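Homoserine dehydrogenase (Thermoplasma acidophilum, PDB 3ING) probably catalyses the NADP-dependent interconversion of L-homoserine and aspartate semialdehyde, a step in threonine and methionine biosynthesis. Local coordinates at residues A[152-157]-A[287-292]; A[123-128]-A[218-223]; A[177-182]-A[238-243]. One frame throughout, in Å; residues are numbered along the deposited sequence. Where two conformers were deposited one is given.

Interaction 1. Residues A[152-157]-A[287-292]; sequences FSVLDY and YQIETD. With EDO (1,2-ethanediol), chain G.
Helix 152-157 packs on one face of the antiparallel sheet of the homoserine dehydrogenase catalytic domain. It meets that sheet at strand 286-291, through Val154 and Leu155 on the helix and Tyr287 and Ile289 on the strand. The short helix and strand axes run nearly parallel, 17° apart, with a closest approach of 11.5 Å. Side chains bridge the gap.

Val154 and Tyr287 reach for each other from opposite directions. The phenol oxygen sits against the branched end of the valine, with Tyr287 OH 3.8 Å from Val154 CG2. This is plain packing. The hydroxyl has its polar partner elsewhere, in a hydrogen bond with Pro150 O just before the helix. Tyr287 CG lies between the backbone N and the carbonyl carbon (chi1 65°), which sends the ring from the strand toward the helix.

Ile289, two residues on, points to the same side. It was modelled in two conformers, and its contacts are known here for one of them, so they are tentative. In that conformer Ile289 CD1 lies 3.9 Å from Leu155 CD2. Its approach to Val154 is looser, with Ile289 CD1 4.5 Å from Val154 CG1.

The backbone N atoms of Phe152 and Ser153 bond to the carboxylate of Glu142, a ligand of the bound sodium ion. Asp156, which takes no part in the strand contact, forms a salt bridge with Arg140. It also holds a 1,2-ethanediol, probably from the crystallisation liquor. Diol O1 donates to Asp156 OD2 at 2.6 Å, and diol O2 to Asp156 OD1 at 2.8 Å.

The helix and strand thus appear to be joined by apolar packing, the isoleucine's share being less certain. The one buried hydroxyl among the touching side chains is satisfied by a backbone carbonyl beside the helix.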
loop_
_atom_site.group_PDB
_atom_site.type_symbol
_atom_site.label_atom_id
_atom_site.label_comp_id
_atom_site.label_asym_id
_atom_site.label_seq_id
_atom_site.Cartn_x
_atom_site.Cartn_y
_atom_site.Cartn_z
ATOM N N PHE A 152 -6.938 -2.138 -2.654
ATOM C CA PHE A 152 -6.986 -1.683 -4.060
ATOM C C PHE A 152 -6.024 -0.540 -4.297
ATOM O O PHE A 152 -5.445 -0.431 -5.386
ATOM C CB PHE A 152 -8.422 -1.415 -4.521
ATOM C CG PHE A 152 -9.250 -2.654 -4.552
ATOM C CD1 PHE A 152 -8.945 -3.691 -5.431
ATOM C CD2 PHE A 152 -10.233 -2.854 -3.639
ATOM C CE1 PHE A 152 -9.654 -4.846 -5.413
ATOM C CE2 PHE A 152 -10.974 -4.010 -3.650
ATOM C CZ PHE A 152 -10.678 -5.006 -4.538
ATOM N N SER A 153 -5.808 0.286 -3.295
ATOM C CA SER A 153 -4.852 1.397 -3.420
ATOM C C SER A 153 -3.417 0.833 -3.568
ATOM O O SER A 153 -2.553 1.426 -4.243
ATOM C CB SER A 153 -4.968 2.313 -2.213
ATOM O OG SER A 153 -4.791 1.683 -0.938
ATOM N N VAL A 154 -3.179 -0.315 -2.914
ATOM C CA VAL A 154 -1.875 -1.030 -3.007
ATOM C C VAL A 154 -1.699 -1.606 -4.411
ATOM O O VAL A 154 -0.637 -1.488 -5.056
ATOM C CB VAL A 154 -1.803 -2.128 -1.957
ATOM C CG1 VAL A 154 -0.575 -3.048 -2.155
ATOM C CG2 VAL A 154 -1.840 -1.494 -0.536
ATOM N N LEU A 155 -2.753 -2.250 -4.880
ATOM C CA LEU A 155 -2.743 -2.852 -6.220
ATOM C C LEU A 155 -2.636 -1.766 -7.273
ATOM O O LEU A 155 -1.940 -1.962 -8.272
ATOM C CB LEU A 155 -3.985 -3.719 -6.447
ATOM C CG LEU A 155 -4.161 -5.011 -5.647
ATOM C CD1 LEU A 155 -5.481 -5.611 -5.928
ATOM C CD2 LEU A 155 -3.074 -5.996 -5.964
ATOM N N ASP A 156 -3.268 -0.604 -7.053
ATOM C CA ASP A 156 -3.215 0.492 -8.032
ATOM C C ASP A 156 -1.903 1.288 -8.031
ATOM O O ASP A 156 -1.477 1.765 -9.057
ATOM C CB ASP A 156 -4.344 1.519 -7.796
ATOM C CG ASP A 156 -5.727 1.007 -8.194
ATOM O OD1 ASP A 156 -5.783 0.008 -8.912
ATOM O OD2 ASP A 156 -6.749 1.622 -7.788
ATOM N N TYR A 157 -1.300 1.512 -6.871
ATOM C CA TYR A 157 -0.167 2.438 -6.817
ATOM C C TYR A 157 1.139 1.936 -6.226
ATOM O O TYR A 157 2.116 2.691 -6.221
ATOM C CB TYR A 157 -0.598 3.688 -6.017
ATOM C CG TYR A 157 -1.827 4.335 -6.587
ATOM C CD1 TYR A 157 -1.770 5.017 -7.802
ATOM C CD2 TYR A 157 -3.058 4.212 -5.966
ATOM C CE1 TYR A 157 -2.896 5.564 -8.347
ATOM C CE2 TYR A 157 -4.181 4.753 -6.515
ATOM C CZ TYR A 157 -4.090 5.454 -7.688
ATOM O OH TYR A 157 -5.217 6.026 -8.264
ATOM N N TYR A 287 -4.183 -10.011 3.981
ATOM C CA TYR A 287 -3.999 -10.799 2.803
ATOM C C TYR A 287 -2.530 -10.881 2.340
ATOM O O TYR A 287 -1.615 -10.202 2.860
ATOM C CB TYR A 287 -4.850 -10.219 1.657
ATOM C CG TYR A 287 -4.392 -8.823 1.245
ATOM C CD1 TYR A 287 -3.375 -8.651 0.347
ATOM C CD2 TYR A 287 -4.967 -7.693 1.790
ATOM C CE1 TYR A 287 -2.922 -7.365 -0.031
ATOM C CE2 TYR A 287 -4.521 -6.423 1.432
ATOM C CZ TYR A 287 -3.503 -6.267 0.513
ATOM O OH TYR A 287 -3.067 -4.980 0.137
ATOM N N GLN A 288 -2.323 -11.676 1.304
ATOM C CA GLN A 288 -1.026 -11.861 0.714
ATOM C C GLN A 288 -1.212 -11.792 -0.802
ATOM O O GLN A 288 -2.104 -12.463 -1.324
ATOM C CB GLN A 288 -0.469 -13.224 1.138
ATOM C CG GLN A 288 0.875 -13.573 0.578
ATOM C CD GLN A 288 1.429 -14.885 1.102
ATOM O OE1 GLN A 288 1.097 -15.967 0.599
ATOM N NE2 GLN A 288 2.339 -14.798 2.058
ATOM N N ILE A 289 -0.400 -10.993 -1.503
ATOM C CA ILE A 289 -0.430 -11.023 -2.943
ATOM C C ILE A 289 0.919 -11.474 -3.460
ATOM O O ILE A 289 1.957 -10.888 -3.165
ATOM C CB ILE A 289 -0.779 -9.680 -3.618
ATOM C CG1 ILE A 289 -0.133 -8.514 -2.885
ATOM C CG2 ILE A 289 -2.296 -9.534 -3.779
ATOM C CD1 ILE A 289 -0.171 -7.260 -3.675
ATOM N N GLU A 290 0.885 -12.526 -4.280
ATOM C CA GLU A 290 2.052 -13.006 -5.027
ATOM C C GLU A 290 2.130 -12.282 -6.358
ATOM O O GLU A 290 1.170 -12.309 -7.100
ATOM C CB GLU A 290 1.969 -14.504 -5.309
ATOM C CG GLU A 290 1.765 -15.364 -4.108
ATOM C CD GLU A 290 1.688 -16.858 -4.444
ATOM O OE1 GLU A 290 1.797 -17.230 -5.640
ATOM O OE2 GLU A 290 1.523 -17.656 -3.496
ATOM N N THR A 291 3.283 -11.666 -6.648
ATOM C CA THR A 291 3.513 -10.855 -7.856
ATOM C C THR A 291 4.735 -11.301 -8.584
ATOM O O THR A 291 5.633 -11.909 -7.997
ATOM C CB THR A 291 3.686 -9.336 -7.563
ATOM O OG1 THR A 291 5.010 -9.029 -7.057
ATOM C CG2 THR A 291 2.621 -8.834 -6.607
ATOM N N ASP A 292 4.825 -10.946 -9.864
ATOM C CA ASP A 292 5.964 -11.383 -10.610
ATOM C C ASP A 292 7.140 -10.378 -10.592
ATOM O O ASP A 292 8.223 -10.752 -10.988
ATOM C CB ASP A 292 5.564 -11.807 -12.027
ATOM C CG ASP A 292 5.173 -10.631 -12.923
ATOM O OD1 ASP A 292 5.126 -9.508 -12.428
ATOM O OD2 ASP A 292 4.895 -10.844 -14.128
HETATM C C1 EDO G . -9.992 1.296 -8.940
HETATM O O1 EDO G . -9.186 0.688 -7.934
HETATM C C2 EDO G . -9.504 0.881 -10.336
HETATM O O2 EDO G . -8.078 0.621 -10.430
#

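Interaction 2. Residues A[123-128]-A[218-223]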
loop_
_atom_site.group_PDB
_atom_site.type_symbol
_atom_site.label_atom_id
_atom_site.label_comp_id
_atom_site.label_asym_id
_atom_site.label_seq_id
_atom_site.Cartn_x
_atom_site.Cartn_y
_atom_site.Cartn_z
ATOM N N ASN A 123 -22.695 -8.082 -8.403
ATOM C CA ASN A 123 -23.790 -8.535 -9.233
ATOM C C ASN A 123 -23.852 -7.909 -10.615
ATOM O O ASN A 123 -24.304 -8.548 -11.572
ATOM C CB ASN A 123 -25.108 -8.232 -8.498
ATOM C CG ASN A 123 -25.320 -9.120 -7.280
ATOM O OD1 ASN A 123 -25.527 -10.310 -7.429
ATOM N ND2 ASN A 123 -25.320 -8.539 -6.092
ATOM N N LYS A 124 -23.416 -6.660 -10.725
ATOM C CA LYS A 124 -23.629 -5.844 -11.910
ATOM C C LYS A 124 -22.344 -5.131 -12.388
ATOM O O LYS A 124 -22.390 -4.009 -12.902
ATOM C CB LYS A 124 -24.721 -4.802 -11.612
ATOM C CG LYS A 124 -26.095 -5.369 -11.176
ATOM C CD LYS A 124 -27.224 -5.117 -12.128
ATOM C CE LYS A 124 -26.832 -5.243 -13.579
ATOM N NZ LYS A 124 -27.900 -5.770 -14.437
ATOM N N TRP A 125 -21.220 -5.819 -12.284
ATOM C CA TRP A 125 -19.915 -5.257 -12.656
ATOM C C TRP A 125 -19.955 -4.746 -14.076
ATOM O O TRP A 125 -19.542 -3.629 -14.357
ATOM C CB TRP A 125 -18.842 -6.341 -12.559
ATOM C CG TRP A 125 -17.481 -5.873 -12.869
ATOM C CD1 TRP A 125 -16.918 -5.717 -14.109
ATOM C CD2 TRP A 125 -16.490 -5.460 -11.920
ATOM N NE1 TRP A 125 -15.638 -5.252 -13.975
ATOM C CE2 TRP A 125 -15.353 -5.087 -12.644
ATOM C CE3 TRP A 125 -16.464 -5.369 -10.521
ATOM C CZ2 TRP A 125 -14.201 -4.611 -12.029
ATOM C CZ3 TRP A 125 -15.313 -4.906 -9.904
ATOM C CH2 TRP A 125 -14.194 -4.533 -10.665
ATOM N N HIS A 126 -20.466 -5.569 -14.975
ATOM C CA HIS A 126 -20.488 -5.221 -16.394
ATOM C C HIS A 126 -21.259 -3.931 -16.667
ATOM O O HIS A 126 -20.746 -3.024 -17.315
ATOM C CB HIS A 126 -21.058 -6.364 -17.248
ATOM C CG HIS A 126 -21.291 -5.968 -18.675
ATOM N ND1 HIS A 126 -20.297 -6.029 -19.636
ATOM C CD2 HIS A 126 -22.378 -5.446 -19.290
ATOM C CE1 HIS A 126 -20.773 -5.576 -20.785
ATOM N NE2 HIS A 126 -22.025 -5.186 -20.598
ATOM N N ASP A 127 -22.498 -3.858 -16.180
ATOM C CA ASP A 127 -23.325 -2.702 -16.432
ATOM C C ASP A 127 -22.792 -1.482 -15.728
ATOM O O ASP A 127 -22.805 -0.393 -16.279
ATOM C CB ASP A 127 -24.763 -2.964 -15.997
ATOM C CG ASP A 127 -25.437 -4.012 -16.861
ATOM O OD1 ASP A 127 -25.222 -3.942 -18.077
ATOM O OD2 ASP A 127 -26.141 -4.892 -16.315
ATOM N N ILE A 128 -22.300 -1.655 -14.511
ATOM C CA ILE A 128 -21.693 -0.527 -13.824
ATOM C C ILE A 128 -20.472 -0.003 -14.575
ATOM O O ILE A 128 -20.325 1.209 -14.734
ATOM C CB ILE A 128 -21.297 -0.876 -12.385
ATOM C CG1 ILE A 128 -22.560 -1.096 -11.548
ATOM C CG2 ILE A 128 -20.362 0.230 -11.807
ATOM C CD1 ILE A 128 -22.299 -1.726 -10.173
ATOM N N SER A 218 -15.075 -11.721 -3.334
ATOM C CA SER A 218 -14.275 -12.511 -4.235
ATOM C C SER A 218 -14.508 -12.139 -5.691
ATOM O O SER A 218 -13.589 -12.279 -6.511
ATOM C CB SER A 218 -14.512 -14.030 -4.033
ATOM O OG SER A 218 -15.760 -14.504 -4.553
ATOM N N VAL A 219 -15.736 -11.696 -6.005
ATOM C CA VAL A 219 -16.101 -11.242 -7.369
ATOM C C VAL A 219 -15.341 -9.967 -7.677
ATOM O O VAL A 219 -14.769 -9.818 -8.736
ATOM C CB VAL A 219 -17.599 -10.962 -7.517
ATOM C CG1 VAL A 219 -17.907 -10.313 -8.862
ATOM C CG2 VAL A 219 -18.402 -12.245 -7.323
ATOM N N ILE A 220 -15.388 -9.035 -6.752
ATOM C CA ILE A 220 -14.722 -7.751 -6.921
ATOM C C ILE A 220 -13.223 -7.982 -7.110
ATOM O O ILE A 220 -12.603 -7.397 -8.005
ATOM C CB ILE A 220 -15.022 -6.804 -5.727
ATOM C CG1 ILE A 220 -16.519 -6.543 -5.659
ATOM C CG2 ILE A 220 -14.169 -5.461 -5.825
ATOM C CD1 ILE A 220 -16.973 -5.845 -4.399
ATOM N N LEU A 221 -12.656 -8.876 -6.299
ATOM C CA LEU A 221 -11.218 -9.196 -6.388
ATOM C C LEU A 221 -10.837 -9.820 -7.725
ATOM O O LEU A 221 -9.905 -9.356 -8.374
ATOM C CB LEU A 221 -10.781 -10.134 -5.244
ATOM C CG LEU A 221 -10.642 -9.564 -3.844
ATOM C CD1 LEU A 221 -10.612 -10.718 -2.822
ATOM C CD2 LEU A 221 -9.407 -8.674 -3.735
ATOM N N VAL A 222 -11.524 -10.879 -8.121
ATOM C CA VAL A 222 -11.190 -11.561 -9.377
ATOM C C VAL A 222 -11.390 -10.605 -10.555
ATOM O O VAL A 222 -10.546 -10.531 -11.437
ATOM C CB VAL A 222 -11.941 -12.911 -9.561
ATOM C CG1 VAL A 222 -13.463 -12.702 -9.917
ATOM C CG2 VAL A 222 -11.208 -13.801 -10.637
ATOM N N ASN A 223 -12.480 -9.828 -10.566
ATOM C CA ASN A 223 -12.722 -8.871 -11.684
ATOM C C ASN A 223 -11.678 -7.746 -11.701
ATOM O O ASN A 223 -11.175 -7.364 -12.745
ATOM C CB ASN A 223 -14.138 -8.271 -11.626
ATOM C CG ASN A 223 -15.222 -9.289 -11.856
ATOM O OD1 ASN A 223 -14.964 -10.403 -12.328
ATOM N ND2 ASN A 223 -16.466 -8.877 -11.612
HETATM O O HOH W 1 -12.935 -6.334 -15.117
#
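Asn223 OD1 is gripped by two hydrogen bonds, from Thr228 OG1 and Tyr230 N in the loop after its helix. These hold the amide in place while the rest of the side chain lies over the indole of Trp125. The contact joins helix 119-135 of the Rossmann-type NADP-binding domain to helix 212-226 of the catalytic domain. The latter helix also carries Lys217, the predicted proton donor.

Trp125 supplies the largest share of the packing. Its CG is anti to the backbone N (chi1 -178°), and the indole extends from helix 119-135 across to the other helix. Asn223 CB makes a CH-pi contact with the six-membered ring. It stands 3.5 Å from the centroid of that ring and 9° off the normal, almost straight over the centre. Further along the same side chain, Asn223 ND2 is 3.4 Å from Trp125 CG. The amide is not stacked flat on the indole, because the two planes are 66° apart.

Ile220, one turn earlier, adds a looser apolar contact, with Ile220 CG2 4.3 Å from Trp125 CZ3. Glu229 touches the Trp125 side chain, and its OE1 bonds His126 ND1.

The indole nitrogen is served by solvent. One water takes a weak bond from Trp125 NE1 at 3.1 Å and donates to Asn223 O at 3.1 Å.

Interaction 3. Residues A[177-182]-A[238-243]; sequences YVIRNM and SGVDER. With EDO (1,2-ethanediol), chain F.
Val240 fits its CG1 methyl against two neighbouring residues of helix 173-183, Val178 and Ile179. The contact packs this catalytic-domain helix against the irregular loop between helix 212-226 and strand 249-258. Val240 CG1 lies 4.2 Å from Val178 CG1 and also 4.2 Å from Ile179 CG1. That branch is anti to the carbonyl carbon (chi1 -59°), and it is the one turned to the helix. The contact is small and wholly apolar.

Around these three side chains, Leu209 of helix 206-209 touches both Val178 and Val240, and a backbone hydrogen bond between Leu209 and Val240 helps to place the loop. Ile179 packs further on Ile268 of strand 261-270 and on Tyr245, whose OH bonds the backbone N of Asp241.

On the helix side, Asn181 folds back one turn. Its ND2 sits over the face of the Tyr177 ring and bonds Tyr177 O at 2.7 Å (N-H...O 164°). The same carbonyl takes the backbone N of Asn181 from the opposite face of its plane.

On the loop side, Asp241 forms an Asx turn, in which its OD1 accepts from Arg243 N at 3.0 Å. The guanidinium of Arg243 then meets the carboxylate side-on, with one nitrogen for each oxygen. Arg243 NH2 reaches Asp241 OD2 at 2.9 Å, tilted about 20° from both planes. Arg243 NE reaches Asp241 OD1 at 3.0 Å, using the syn lone pair of that oxygen.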
loop_
_atom_site.group_PDB
_atom_site.type_symbol
_atom_site.label_atom_id
_atom_site.label_comp_id
_atom_site.label_asym_id
_atom_site.label_seq_id
_atom_site.Cartn_x
_atom_site.Cartn_y
_atom_site.Cartn_z
ATOM N N TYR A 177 -14.684 -14.135 12.627
ATOM C CA TYR A 177 -14.822 -13.863 14.042
ATOM C C TYR A 177 -15.681 -14.942 14.643
ATOM O O TYR A 177 -15.386 -15.491 15.743
ATOM C CB TYR A 177 -15.484 -12.487 14.183
ATOM C CG TYR A 177 -15.521 -11.885 15.558
ATOM C CD1 TYR A 177 -14.365 -11.439 16.160
ATOM C CD2 TYR A 177 -16.723 -11.695 16.231
ATOM C CE1 TYR A 177 -14.385 -10.855 17.421
ATOM C CE2 TYR A 177 -16.753 -11.117 17.484
ATOM C CZ TYR A 177 -15.574 -10.691 18.069
ATOM O OH TYR A 177 -15.541 -10.065 19.293
ATOM N N VAL A 178 -16.761 -15.274 13.934
ATOM C CA VAL A 178 -17.696 -16.335 14.405
ATOM C C VAL A 178 -17.004 -17.674 14.503
ATOM O O VAL A 178 -17.074 -18.338 15.510
ATOM C CB VAL A 178 -18.945 -16.474 13.487
ATOM C CG1 VAL A 178 -19.645 -17.802 13.705
ATOM C CG2 VAL A 178 -19.913 -15.290 13.729
ATOM N N ILE A 179 -16.336 -18.089 13.443
ATOM C CA ILE A 179 -15.610 -19.368 13.433
ATOM C C ILE A 179 -14.575 -19.405 14.556
ATOM O O ILE A 179 -14.500 -20.354 15.320
ATOM C CB ILE A 179 -14.913 -19.567 12.037
ATOM C CG1 ILE A 179 -15.958 -19.838 10.947
ATOM C CG2 ILE A 179 -13.903 -20.699 12.069
ATOM C CD1 ILE A 179 -15.382 -19.787 9.530
ATOM N N ARG A 180 -13.775 -18.348 14.677
ATOM C CA ARG A 180 -12.721 -18.352 15.705
ATOM C C ARG A 180 -13.256 -18.406 17.138
ATOM O O ARG A 180 -12.700 -19.087 18.007
ATOM C CB ARG A 180 -11.811 -17.152 15.514
ATOM C CG ARG A 180 -11.049 -17.247 14.211
ATOM C CD ARG A 180 -10.121 -16.092 14.010
ATOM N NE ARG A 180 -9.043 -16.081 14.987
ATOM C CZ ARG A 180 -7.981 -15.280 14.938
ATOM N NH1 ARG A 180 -7.825 -14.414 13.960
ATOM N NH2 ARG A 180 -7.063 -15.372 15.872
ATOM N N ASN A 181 -14.318 -17.657 17.384
ATOM C CA ASN A 181 -14.916 -17.599 18.687
ATOM C C ASN A 181 -15.706 -18.863 19.010
ATOM O O ASN A 181 -15.719 -19.323 20.139
ATOM C CB ASN A 181 -15.781 -16.346 18.805
ATOM C CG ASN A 181 -14.967 -15.135 19.115
ATOM O OD1 ASN A 181 -14.726 -14.849 20.278
ATOM N ND2 ASN A 181 -14.423 -14.486 18.089
HETATM N N MSE A 182 -16.416 -19.403 18.035
HETATM C CA MSE A 182 -17.081 -20.674 18.263
HETATM C C MSE A 182 -16.057 -21.807 18.499
HETATM O O MSE A 182 -16.334 -22.746 19.260
HETATM C CB MSE A 182 -18.048 -20.985 17.119
HETATM C CG MSE A 182 -19.263 -20.052 17.206
HETATM SE SE MSE A 182 -20.687 -20.632 16.101
HETATM C CE MSE A 182 -21.197 -22.075 17.163
ATOM N N SER A 238 -18.643 -20.831 0.851
ATOM C CA SER A 238 -19.216 -21.658 1.892
ATOM C C SER A 238 -19.540 -20.777 3.099
ATOM O O SER A 238 -18.877 -19.774 3.327
ATOM C CB SER A 238 -18.216 -22.730 2.381
ATOM O OG SER A 238 -17.454 -23.326 1.350
ATOM N N GLY A 239 -20.483 -21.222 3.915
ATOM C CA GLY A 239 -20.878 -20.470 5.103
ATOM C C GLY A 239 -20.452 -21.262 6.305
ATOM O O GLY A 239 -19.703 -22.215 6.193
ATOM N N VAL A 240 -20.945 -20.869 7.468
ATOM C CA VAL A 240 -20.677 -21.591 8.697
ATOM C C VAL A 240 -21.622 -22.793 8.736
ATOM O O VAL A 240 -22.712 -22.728 8.207
ATOM C CB VAL A 240 -20.910 -20.674 9.909
ATOM C CG1 VAL A 240 -20.004 -19.434 9.823
ATOM C CG2 VAL A 240 -22.328 -20.204 9.928
ATOM N N ASP A 241 -21.198 -23.907 9.309
ATOM C CA ASP A 241 -22.079 -25.054 9.433
ATOM C C ASP A 241 -21.970 -25.590 10.850
ATOM O O ASP A 241 -21.352 -24.969 11.715
ATOM C CB ASP A 241 -21.733 -26.124 8.394
ATOM C CG ASP A 241 -20.283 -26.560 8.466
ATOM O OD1 ASP A 241 -19.681 -26.569 9.564
ATOM O OD2 ASP A 241 -19.745 -26.907 7.401
ATOM N N GLU A 242 -22.543 -26.757 11.090
ATOM C CA GLU A 242 -22.648 -27.253 12.466
ATOM C C GLU A 242 -21.388 -27.978 12.961
ATOM O O GLU A 242 -21.386 -28.585 14.030
ATOM C CB GLU A 242 -23.939 -28.092 12.609
ATOM C CG GLU A 242 -25.196 -27.201 12.497
ATOM C CD GLU A 242 -26.538 -27.931 12.674
ATOM O OE1 GLU A 242 -26.556 -29.181 12.848
ATOM O OE2 GLU A 242 -27.588 -27.232 12.647
ATOM N N ARG A 243 -20.290 -27.863 12.240
ATOM C CA ARG A 243 -19.100 -28.570 12.650
ATOM C C ARG A 243 -18.477 -28.023 13.954
ATOM O O ARG A 243 -18.819 -26.954 14.467
ATOM C CB ARG A 243 -18.061 -28.536 11.530
ATOM C CG ARG A 243 -17.060 -27.383 11.612
ATOM C CD ARG A 243 -16.104 -27.430 10.439
ATOM N NE ARG A 243 -16.786 -27.074 9.200
ATOM C CZ ARG A 243 -16.225 -27.147 7.996
ATOM N NH1 ARG A 243 -14.960 -27.561 7.864
ATOM N NH2 ARG A 243 -16.933 -26.800 6.919
HETATM C C1 EDO F . -10.320 -12.645 11.761
HETATM O O1 EDO F . -9.167 -12.479 12.600
HETATM C C2 EDO F . -11.610 -12.265 12.493
HETATM O O2 EDO F . -11.952 -10.898 12.210
#

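From the N terminus, the first segment met is 123-128 in the nucleotide-binding domain. Segments 152-157 and 177-182 follow, opening interactions 1 and 3. Interaction 2 closes first, when the chain returns at 218-223. Interaction 3 closes next, at 238-243, and interaction 1 last, at 287-292. Interaction 2 therefore crosses both others, while interaction 3 lies entirely within the span of interaction 1. Interaction 2 ties the two domains together; interactions 1 and 3 each join parts of the catalytic domain. Interactions 1 and 2 touch directly, with Phe152 CZ 3.7 Å from Ile220 CG2. Interaction 3 stands apart, its centre 28 Å from that of interaction 1.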